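Local atomic coordinates of iron transport multicopper oxidase FET3 (Saccharomyces cerevisiae, PDB entry 1ZPU), a protein that oxidises ferrous to ferric iron with dioxygen, using four copper ions, so that yeast can import the iron through the permease FTR1, and also oxidises cuprous copper. Residues Q405-R408 / T409-D412; E181-D185 / T186-L190; D424-P427 / A428-E431. All coordinates share one frame; numbering follows the deposited sequence.

Overall arrangement
All three contacts are local, each made within one continuous run of chain. Contact 1 and contact 3 belong to the third cupredoxin-like domain and lie at the two ends of the long excursion between strands 401-406 and 434-436. Their centres are about 15 Å apart, and Q405 packs on H426, P427 and F429. Contact 2 belongs to the second domain, about 37 Å from contact 1 between centres, and joins a loop to strand 187-194. Contacts 1 and 2 are partly buried, each with a buried tyrosine whose hydroxyl is hydrogen-bonded: to a carboxylate in contact 1, to a backbone N-H in contact 2. Contact 3 is a surface contact built on stacked rings.

Contact 1 of 3, residues Q405-R408 / T409-D412; sequences QRDR and TYDD
The hydroxyl of Y410 reaches back three residues to the carboxylate of D407. It donates a hydrogen bond of 2.7 Å from OH to OD2. OD2 lies at the edge of the ring, near its plane. The carboxylate and ring planes are 87° apart. The hydroxyl approaches OD2 from above the carboxylate plane. The other oxygen is engaged too: R408 N donates to D407 OD1 over 2.8 Å. Two bonds, one to each oxygen, thus limit the rotation of the carboxylate. This is the packed part of the contact, with Y410 buried.

The R408 side is looser and more exposed. CG of R408 stands between its own backbone N and carbonyl carbon (chi1 71°). It lies over one face of the Y410 ring in a CH-pi contact, 4.3 Å from the centroid. The extended chain carries the guanidinium out past the CE2 side. Y410 CE2 lies over a guanidinium face, but the two planes are 55° apart and do not stack. A salt bridge from R408 NH2 to E416 holds the charged end.

The turn leaves strand 401-406 of the third plastocyanin-like (cupredoxin) domain. The T409 side chain is about 11 Å from that of H392, a type 1 copper ligand. D407 pairs by backbone hydrogen bonding with N446 of neighbouring strand 446-452, and Y410 with P443. The Y410 ring also meets that of H419, within the loop running on to strand 434-436.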
ATOM      1  N   GLN A 405      17.080   9.293  -3.276  1.00 68.92           N
ATOM      2  CA  GLN A 405      17.454   8.838  -4.627  1.00 68.87           C
ATOM      3  C   GLN A 405      16.474   7.805  -5.158  1.00 68.98           C
ATOM      4  O   GLN A 405      16.036   6.918  -4.426  1.00 69.19           O
ATOM      5  CB  GLN A 405      18.882   8.269  -4.691  1.00 68.78           C
ATOM      6  CG  GLN A 405      19.201   7.609  -6.044  1.00 68.53           C
ATOM      7  CD  GLN A 405      20.685   7.411  -6.316  1.00 68.57           C
ATOM      8  OE1 GLN A 405      21.479   8.360  -6.276  1.00 68.62           O
ATOM      9  NE2 GLN A 405      21.060   6.177  -6.629  1.00 67.15           N
ATOM     10  N   ARG A 406      16.130   7.940  -6.434  1.00 68.92           N
ATOM     11  CA  ARG A 406      15.362   6.940  -7.144  1.00 68.62           C
ATOM     12  C   ARG A 406      15.823   6.911  -8.598  1.00 68.71           C
ATOM     13  O   ARG A 406      15.337   7.680  -9.433  1.00 68.78           O
ATOM     14  CB  ARG A 406      13.872   7.245  -7.068  1.00 68.35           C
ATOM     15  CG  ARG A 406      13.046   6.189  -7.774  1.00 68.60           C
ATOM     16  CD  ARG A 406      12.059   6.833  -8.692  1.00 68.46           C
ATOM     17  NE  ARG A 406      10.733   6.632  -8.165  1.00 69.32           N
ATOM     18  CZ  ARG A 406       9.747   7.514  -8.227  1.00 70.97           C
ATOM     19  NH1 ARG A 406       9.938   8.696  -8.801  1.00 69.00           N
ATOM     20  NH2 ARG A 406       8.559   7.195  -7.694  1.00 74.00           N
ATOM     21  N   ASP A 407      16.752   6.010  -8.893  1.00 68.79           N
ATOM     22  CA  ASP A 407      17.468   6.009 -10.170  1.00 68.96           C
ATOM     23  C   ASP A 407      16.545   5.718 -11.375  1.00 69.01           C
ATOM     24  O   ASP A 407      15.409   5.261 -11.200  1.00 69.09           O
ATOM     25  CB  ASP A 407      18.657   5.034 -10.088  1.00 68.71           C
ATOM     26  CG  ASP A 407      19.822   5.425 -10.994  1.00 68.92           C
ATOM     27  OD1 ASP A 407      19.714   6.393 -11.776  1.00 68.89           O
ATOM     28  OD2 ASP A 407      20.867   4.742 -10.926  1.00 69.22           O
ATOM     29  N   ARG A 408      17.045   6.002 -12.579  1.00 69.02           N
ATOM     30  CA  ARG A 408      16.317   5.841 -13.846  1.00 68.95           C
ATOM     31  C   ARG A 408      16.041   4.379 -14.183  1.00 69.24           C
ATOM     32  O   ARG A 408      16.593   3.478 -13.552  1.00 69.36           O
ATOM     33  CB  ARG A 408      17.122   6.457 -14.997  1.00 68.87           C
ATOM     34  CG  ARG A 408      18.383   5.667 -15.386  1.00 68.53           C
ATOM     35  CD  ARG A 408      19.140   6.335 -16.510  1.00 68.37           C
ATOM     36  NE  ARG A 408      20.369   5.633 -16.884  1.00 67.64           N
ATOM     37  CZ  ARG A 408      20.449   4.637 -17.768  1.00 67.21           C
ATOM     38  NH1 ARG A 408      19.368   4.174 -18.374  1.00 66.99           N
ATOM     39  NH2 ARG A 408      21.623   4.084 -18.043  1.00 66.55           N
ATOM     40  N   THR A 409      15.205   4.147 -15.193  1.00 69.23           N
ATOM     41  CA  THR A 409      14.974   2.794 -15.682  1.00 69.20           C
ATOM     42  C   THR A 409      16.207   2.261 -16.391  1.00 69.09           C
ATOM     43  O   THR A 409      16.832   2.970 -17.179  1.00 69.08           O
ATOM     44  CB  THR A 409      13.721   2.707 -16.588  1.00 69.32           C
ATOM     45  OG1 THR A 409      12.542   2.762 -15.765  1.00 70.67           O
ATOM     46  CG2 THR A 409      13.695   1.403 -17.395  1.00 68.45           C
ATOM     47  N   TYR A 410      16.566   1.022 -16.061  1.00 69.10           N
ATOM     48  CA  TYR A 410      17.595   0.284 -16.787  1.00 69.17           C
ATOM     49  C   TYR A 410      16.926  -0.826 -17.596  1.00 69.38           C
ATOM     50  O   TYR A 410      16.634  -1.906 -17.077  1.00 69.43           O
ATOM     51  CB  TYR A 410      18.685  -0.253 -15.844  1.00 68.88           C
ATOM     52  CG  TYR A 410      19.491   0.846 -15.177  1.00 68.82           C
ATOM     53  CD1 TYR A 410      19.239   1.218 -13.853  1.00 68.34           C
ATOM     54  CD2 TYR A 410      20.485   1.542 -15.878  1.00 68.02           C
ATOM     55  CE1 TYR A 410      19.963   2.241 -13.239  1.00 68.07           C
ATOM     56  CE2 TYR A 410      21.211   2.567 -15.266  1.00 67.74           C
ATOM     57  CZ  TYR A 410      20.942   2.909 -13.951  1.00 67.91           C
ATOM     58  OH  TYR A 410      21.638   3.920 -13.346  1.00 67.39           O
ATOM     59  N   ASP A 411      16.684  -0.531 -18.874  1.00 69.60           N
ATOM     60  CA  ASP A 411      15.846  -1.355 -19.744  1.00 69.93           C
ATOM     61  C   ASP A 411      16.590  -2.549 -20.298  1.00 69.78           C
ATOM     62  O   ASP A 411      17.532  -2.389 -21.080  1.00 69.85           O
ATOM     63  CB  ASP A 411      15.305  -0.526 -20.912  1.00 70.46           C
ATOM     64  CG  ASP A 411      13.996  -1.080 -21.461  1.00 72.34           C
ATOM     65  OD1 ASP A 411      13.458  -0.498 -22.433  1.00 74.61           O
ATOM     66  OD2 ASP A 411      13.493  -2.092 -20.915  1.00 73.75           O
ATOM     67  N   ASP A 412      16.153  -3.744 -19.913  1.00 69.63           N
ATOM     68  CA  ASP A 412      16.870  -4.956 -20.287  1.00 69.75           C
ATOM     69  C   ASP A 412      16.636  -5.326 -21.746  1.00 69.51           C
ATOM     70  O   ASP A 412      17.436  -6.059 -22.347  1.00 69.39           O
ATOM     71  CB  ASP A 412      16.548  -6.108 -19.325  1.00 70.13           C
ATOM     72  CG  ASP A 412      15.476  -7.027 -19.839  1.00 71.30           C
ATOM     73  OD1 ASP A 412      14.282  -6.669 -19.750  1.00 73.24           O
ATOM     74  OD2 ASP A 412      15.832  -8.127 -20.314  1.00 72.84           O
TER

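Contact 2 of 3, residues E181-D185 / T186-L190; sequences EVQPD and TTYLL
Y188 points its ring from strand 187-194 back at the loop before it, and its hydroxyl meets the backbone of Q183. Q183 N donates to Y188 OH over 3.0 Å, with an N-H...O angle of 151°. The amide nitrogen lies at the edge of the ring, near its plane. CG of Y188 is anti to the carbonyl carbon (chi1 -74°), and this sends the ring across the bend in the chain.

V182 and Q183 meet the hydroxyl end of the ring differently. The V182 side chain crosses the tyrosine at a slant, and its CG1 packs at 4.1 Å from Y188 CE1. Q183 brings CB and CG up to the hydroxyl, CB at 3.8 Å from Y188 OH. The chain then bends at chi2 and carries its amide away. W180 adds an edge-to-face ring contact with Y188.

T186 forms the second link. Its OG1 lies beside its own backbone N, anti to the carbonyl carbon (chi1 -57°), and donates to P184 O over 2.9 Å. The hydroxyl comes from above the carbonyl plane. Between these two residues, D185 has positive phi and psi and turns the chain, while its OD1 is bonded to H241. A phenylalanine in place of Y188 would probably leave Q183 N without this acceptor, though the ring could still pack on V182.

The contact belongs to the second plastocyanin-like domain, away from the copper sites. The Y188 bond ties the loop to strand 187-194, while the T186 bond closes the bend round D185 just before the strand. Both join a side-chain hydroxyl to the backbone, one as acceptor and one as donor. Neither relies on charge, so they should depend little on pH.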
ATOM      1  N   GLU A 181     -20.374  14.661 -13.008  1.00 69.29           N
ATOM      2  CA  GLU A 181     -21.110  15.874 -13.382  1.00 69.53           C
ATOM      3  C   GLU A 181     -20.477  17.108 -12.750  1.00 69.33           C
ATOM      4  O   GLU A 181     -20.408  17.211 -11.527  1.00 69.34           O
ATOM      5  CB  GLU A 181     -22.550  15.778 -12.892  1.00 69.78           C
ATOM      6  CG  GLU A 181     -23.210  14.443 -13.139  1.00 71.42           C
ATOM      7  CD  GLU A 181     -24.686  14.603 -13.433  1.00 74.38           C
ATOM      8  OE1 GLU A 181     -25.123  14.117 -14.504  1.00 75.35           O
ATOM      9  OE2 GLU A 181     -25.405  15.235 -12.612  1.00 75.01           O
ATOM     10  N   VAL A 182     -20.027  18.052 -13.569  1.00 69.19           N
ATOM     11  CA  VAL A 182     -19.332  19.215 -13.023  1.00 69.07           C
ATOM     12  C   VAL A 182     -20.102  20.498 -13.232  1.00 69.08           C
ATOM     13  O   VAL A 182     -21.041  20.530 -14.012  1.00 69.30           O
ATOM     14  CB  VAL A 182     -17.881  19.370 -13.565  1.00 69.16           C
ATOM     15  CG1 VAL A 182     -16.987  18.251 -13.028  1.00 68.60           C
ATOM     16  CG2 VAL A 182     -17.857  19.440 -15.086  1.00 68.37           C
ATOM     17  N   GLN A 183     -19.708  21.544 -12.512  1.00 69.12           N
ATOM     18  CA  GLN A 183     -20.227  22.902 -12.719  1.00 69.14           C
ATOM     19  C   GLN A 183     -19.152  23.759 -13.374  1.00 69.10           C
ATOM     20  O   GLN A 183     -17.969  23.585 -13.093  1.00 69.26           O
ATOM     21  CB  GLN A 183     -20.621  23.539 -11.385  1.00 69.05           C
ATOM     22  CG  GLN A 183     -21.720  22.815 -10.642  1.00 69.15           C
ATOM     23  CD  GLN A 183     -23.075  23.030 -11.272  1.00 70.58           C
ATOM     24  OE1 GLN A 183     -23.411  24.138 -11.720  1.00 71.54           O
ATOM     25  NE2 GLN A 183     -23.871  21.973 -11.312  1.00 70.98           N
ATOM     26  N   PRO A 184     -19.551  24.696 -14.246  1.00 69.11           N
ATOM     27  CA  PRO A 184     -18.560  25.550 -14.911  1.00 69.06           C
ATOM     28  C   PRO A 184     -17.801  26.426 -13.918  1.00 69.14           C
ATOM     29  O   PRO A 184     -18.328  26.746 -12.848  1.00 69.21           O
ATOM     30  CB  PRO A 184     -19.418  26.437 -15.815  1.00 68.89           C
ATOM     31  CG  PRO A 184     -20.776  26.437 -15.166  1.00 68.82           C
ATOM     32  CD  PRO A 184     -20.927  25.039 -14.654  1.00 69.31           C
ATOM     33  N   ASP A 185     -16.576  26.805 -14.275  1.00 69.18           N
ATOM     34  CA  ASP A 185     -15.782  27.755 -13.486  1.00 69.13           C
ATOM     35  C   ASP A 185     -15.752  27.395 -12.000  1.00 68.85           C
ATOM     36  O   ASP A 185     -16.119  28.183 -11.138  1.00 68.82           O
ATOM     37  CB  ASP A 185     -16.295  29.194 -13.691  1.00 69.14           C
ATOM     38  CG  ASP A 185     -15.431  30.230 -12.983  1.00 69.83           C
ATOM     39  OD1 ASP A 185     -14.187  30.082 -13.013  1.00 70.58           O
ATOM     40  OD2 ASP A 185     -15.989  31.182 -12.385  1.00 70.37           O
ATOM     41  N   THR A 186     -15.319  26.183 -11.709  1.00 68.80           N
ATOM     42  CA  THR A 186     -15.294  25.694 -10.337  1.00 68.56           C
ATOM     43  C   THR A 186     -13.988  24.951 -10.086  1.00 68.59           C
ATOM     44  O   THR A 186     -13.503  24.211 -10.942  1.00 68.65           O
ATOM     45  CB  THR A 186     -16.531  24.812 -10.029  1.00 68.38           C
ATOM     46  OG1 THR A 186     -17.725  25.562 -10.282  1.00 67.96           O
ATOM     47  CG2 THR A 186     -16.540  24.354  -8.590  1.00 68.26           C
ATOM     48  N   THR A 187     -13.401  25.189  -8.924  1.00 68.58           N
ATOM     49  CA  THR A 187     -12.201  24.481  -8.526  1.00 68.74           C
ATOM     50  C   THR A 187     -12.606  23.273  -7.696  1.00 68.89           C
ATOM     51  O   THR A 187     -13.231  23.414  -6.639  1.00 68.90           O
ATOM     52  CB  THR A 187     -11.247  25.374  -7.705  1.00 68.69           C
ATOM     53  OG1 THR A 187     -10.776  26.458  -8.517  1.00 68.82           O
ATOM     54  CG2 THR A 187     -10.049  24.572  -7.199  1.00 68.40           C
ATOM     55  N   TYR A 188     -12.252  22.086  -8.182  1.00 68.94           N
ATOM     56  CA  TYR A 188     -12.525  20.836  -7.477  1.00 68.69           C
ATOM     57  C   TYR A 188     -11.263  20.298  -6.846  1.00 68.74           C
ATOM     58  O   TYR A 188     -10.202  20.281  -7.479  1.00 68.88           O
ATOM     59  CB  TYR A 188     -13.088  19.792  -8.435  1.00 68.32           C
ATOM     60  CG  TYR A 188     -14.513  20.046  -8.830  1.00 68.50           C
ATOM     61  CD1 TYR A 188     -14.825  20.939  -9.860  1.00 68.81           C
ATOM     62  CD2 TYR A 188     -15.562  19.399  -8.174  1.00 67.48           C
ATOM     63  CE1 TYR A 188     -16.160  21.173 -10.226  1.00 68.91           C
ATOM     64  CE2 TYR A 188     -16.888  19.628  -8.525  1.00 66.77           C
ATOM     65  CZ  TYR A 188     -17.180  20.510  -9.548  1.00 68.15           C
ATOM     66  OH  TYR A 188     -18.487  20.735  -9.900  1.00 68.27           O
ATOM     67  N   LEU A 189     -11.369  19.868  -5.594  1.00 68.76           N
ATOM     68  CA  LEU A 189     -10.309  19.063  -4.987  1.00 68.77           C
ATOM     69  C   LEU A 189     -10.585  17.585  -5.315  1.00 68.93           C
ATOM     70  O   LEU A 189     -11.577  16.995  -4.874  1.00 68.95           O
ATOM     71  CB  LEU A 189     -10.211  19.307  -3.480  1.00 68.58           C
ATOM     72  CG  LEU A 189      -8.995  18.703  -2.767  1.00 68.55           C
ATOM     73  CD1 LEU A 189      -7.759  19.540  -2.989  1.00 69.21           C
ATOM     74  CD2 LEU A 189      -9.247  18.536  -1.285  1.00 68.73           C
ATOM     75  N   LEU A 190      -9.707  17.009  -6.121  1.00 68.95           N
ATOM     76  CA  LEU A 190      -9.897  15.672  -6.615  1.00 69.01           C
ATOM     77  C   LEU A 190      -8.850  14.762  -5.978  1.00 68.99           C
ATOM     78  O   LEU A 190      -7.651  14.914  -6.231  1.00 69.02           O
ATOM     79  CB  LEU A 190      -9.771  15.702  -8.143  1.00 69.21           C
ATOM     80  CG  LEU A 190     -10.346  14.583  -9.005  1.00 68.99           C
ATOM     81  CD1 LEU A 190     -10.146  14.921 -10.461  1.00 68.45           C
ATOM     82  CD2 LEU A 190      -9.682  13.281  -8.699  1.00 69.08           C
TER

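Contact 3 of 3, residues D424-P427 / A428-E431; sequences DNHP and AFPE
H426 carries its CG between the backbone N and the carbonyl carbon (chi1 62°), while F429 holds its CG beside its own N, anti to the carbonyl carbon (chi1 -56°). These settings lay the two rings over each other, three residues apart. The result is an offset stack with planes 13° apart and centroids separated by 4.3 Å. The overlap is at the rims: H426 CE1 sits over a face of F429, and F429 CZ over a face of H426, 3.4 Å from CE1.

A hydrogen bond helps to orient the imidazole. ND1 of H426 donates to P427 O over 2.7 Å, and the bond is nearly straight. The acceptor lies close to the imidazole plane, but the donor stands above the plane of the P427 carbonyl. The same oxygen also lies over a face of the F429 ring. The bond and the stack together should restrain rotation about CB-CG of H426.

This surface contact of the third plastocyanin-like domain lies away from the copper sites, in the loop between strands 401-406 and 434-436. F421, earlier in this loop, meets the H426 ring and also touches F429. On the strand side, F429 rests on I404 and Q405 of strand 401-406.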
ATOM      1  N   ASP A 424      29.552   5.585  -2.769  1.00 69.31           N
ATOM      2  CA  ASP A 424      30.736   6.294  -3.222  1.00 69.33           C
ATOM      3  C   ASP A 424      30.478   7.063  -4.517  1.00 69.31           C
ATOM      4  O   ASP A 424      31.225   7.978  -4.862  1.00 69.44           O
ATOM      5  CB  ASP A 424      31.894   5.311  -3.407  1.00 69.32           C
ATOM      6  CG  ASP A 424      32.402   4.736  -2.092  1.00 69.17           C
ATOM      7  OD1 ASP A 424      31.648   4.694  -1.096  1.00 68.88           O
ATOM      8  OD2 ASP A 424      33.576   4.309  -2.063  1.00 70.05           O
ATOM      9  N   ASN A 425      29.407   6.699  -5.216  1.00 69.26           N
ATOM     10  CA  ASN A 425      29.169   7.193  -6.565  1.00 69.25           C
ATOM     11  C   ASN A 425      27.687   7.385  -6.856  1.00 69.21           C
ATOM     12  O   ASN A 425      27.009   6.440  -7.242  1.00 69.47           O
ATOM     13  CB  ASN A 425      29.757   6.179  -7.554  1.00 69.35           C
ATOM     14  CG  ASN A 425      29.600   6.600  -9.002  1.00 69.48           C
ATOM     15  OD1 ASN A 425      29.955   7.749  -9.362  1.00 70.28           O
ATOM     16  ND2 ASN A 425      29.075   5.654  -9.850  1.00 68.50           N
ATOM     17  N   HIS A 426      27.189   8.604  -6.674  1.00 69.16           N
ATOM     18  CA  HIS A 426      25.768   8.900  -6.849  1.00 68.99           C
ATOM     19  C   HIS A 426      25.566  10.399  -7.065  1.00 69.03           C
ATOM     20  O   HIS A 426      26.374  11.198  -6.593  1.00 69.16           O
ATOM     21  CB  HIS A 426      24.975   8.434  -5.616  1.00 68.83           C
ATOM     22  CG  HIS A 426      25.375   9.122  -4.346  1.00 68.57           C
ATOM     23  ND1 HIS A 426      24.960  10.398  -4.027  1.00 67.97           N
ATOM     24  CD2 HIS A 426      26.166   8.717  -3.323  1.00 68.56           C
ATOM     25  CE1 HIS A 426      25.477  10.749  -2.863  1.00 68.03           C
ATOM     26  NE2 HIS A 426      26.212   9.748  -2.415  1.00 68.32           N
ATOM     27  N   PRO A 427      24.481  10.787  -7.763  1.00 69.18           N
ATOM     28  CA  PRO A 427      24.135  12.212  -7.875  1.00 69.20           C
ATOM     29  C   PRO A 427      23.941  12.841  -6.488  1.00 69.22           C
ATOM     30  O   PRO A 427      23.598  12.128  -5.541  1.00 69.26           O
ATOM     31  CB  PRO A 427      22.795  12.184  -8.622  1.00 69.40           C
ATOM     32  CG  PRO A 427      22.750  10.842  -9.326  1.00 69.08           C
ATOM     33  CD  PRO A 427      23.518   9.908  -8.469  1.00 69.07           C
ATOM     34  N   ALA A 428      24.163  14.151  -6.364  1.00 69.16           N
ATOM     35  CA  ALA A 428      23.878  14.848  -5.110  1.00 69.08           C
ATOM     36  C   ALA A 428      22.395  14.674  -4.735  1.00 69.09           C
ATOM     37  O   ALA A 428      21.514  14.860  -5.574  1.00 69.00           O
ATOM     38  CB  ALA A 428      24.229  16.309  -5.234  1.00 68.77           C
ATOM     39  N   PHE A 429      22.139  14.285  -3.486  1.00 69.04           N
ATOM     40  CA  PHE A 429      20.778  14.162  -2.966  1.00 68.92           C
ATOM     41  C   PHE A 429      20.123  15.548  -2.869  1.00 69.13           C
ATOM     42  O   PHE A 429      20.834  16.556  -2.765  1.00 69.17           O
ATOM     43  CB  PHE A 429      20.779  13.525  -1.569  1.00 68.66           C
ATOM     44  CG  PHE A 429      21.446  12.176  -1.487  1.00 68.40           C
ATOM     45  CD1 PHE A 429      22.428  11.938  -0.523  1.00 68.20           C
ATOM     46  CD2 PHE A 429      21.070  11.131  -2.328  1.00 68.39           C
ATOM     47  CE1 PHE A 429      23.042  10.688  -0.417  1.00 68.14           C
ATOM     48  CE2 PHE A 429      21.681   9.873  -2.231  1.00 68.12           C
ATOM     49  CZ  PHE A 429      22.664   9.651  -1.275  1.00 68.20           C
ATOM     50  N   PRO A 430      18.771  15.608  -2.887  1.00 69.23           N
ATOM     51  CA  PRO A 430      18.070  16.885  -2.689  1.00 69.24           C
ATOM     52  C   PRO A 430      18.284  17.450  -1.286  1.00 69.38           C
ATOM     53  O   PRO A 430      18.486  16.684  -0.335  1.00 69.49           O
ATOM     54  CB  PRO A 430      16.598  16.510  -2.867  1.00 69.21           C
ATOM     55  CG  PRO A 430      16.541  15.054  -2.602  1.00 69.22           C
ATOM     56  CD  PRO A 430      17.827  14.496  -3.098  1.00 69.15           C
ATOM     57  N   GLU A 431      18.244  18.778  -1.168  1.00 69.36           N
ATOM     58  CA  GLU A 431      18.335  19.450   0.125  1.00 69.30           C
ATOM     59  C   GLU A 431      17.061  19.276   0.951  1.00 69.30           C
ATOM     60  O   GLU A 431      17.125  19.095   2.171  1.00 69.26           O
ATOM     61  CB  GLU A 431      18.608  20.929  -0.078  1.00 69.40           C
ATOM     62  CG  GLU A 431      20.032  21.246  -0.491  1.00 69.93           C
ATOM     63  CD  GLU A 431      20.288  22.740  -0.554  1.00 70.48           C
ATOM     64  OE1 GLU A 431      19.321  23.511  -0.763  1.00 70.50           O
ATOM     65  OE2 GLU A 431      21.458  23.145  -0.393  1.00 71.30           O
TER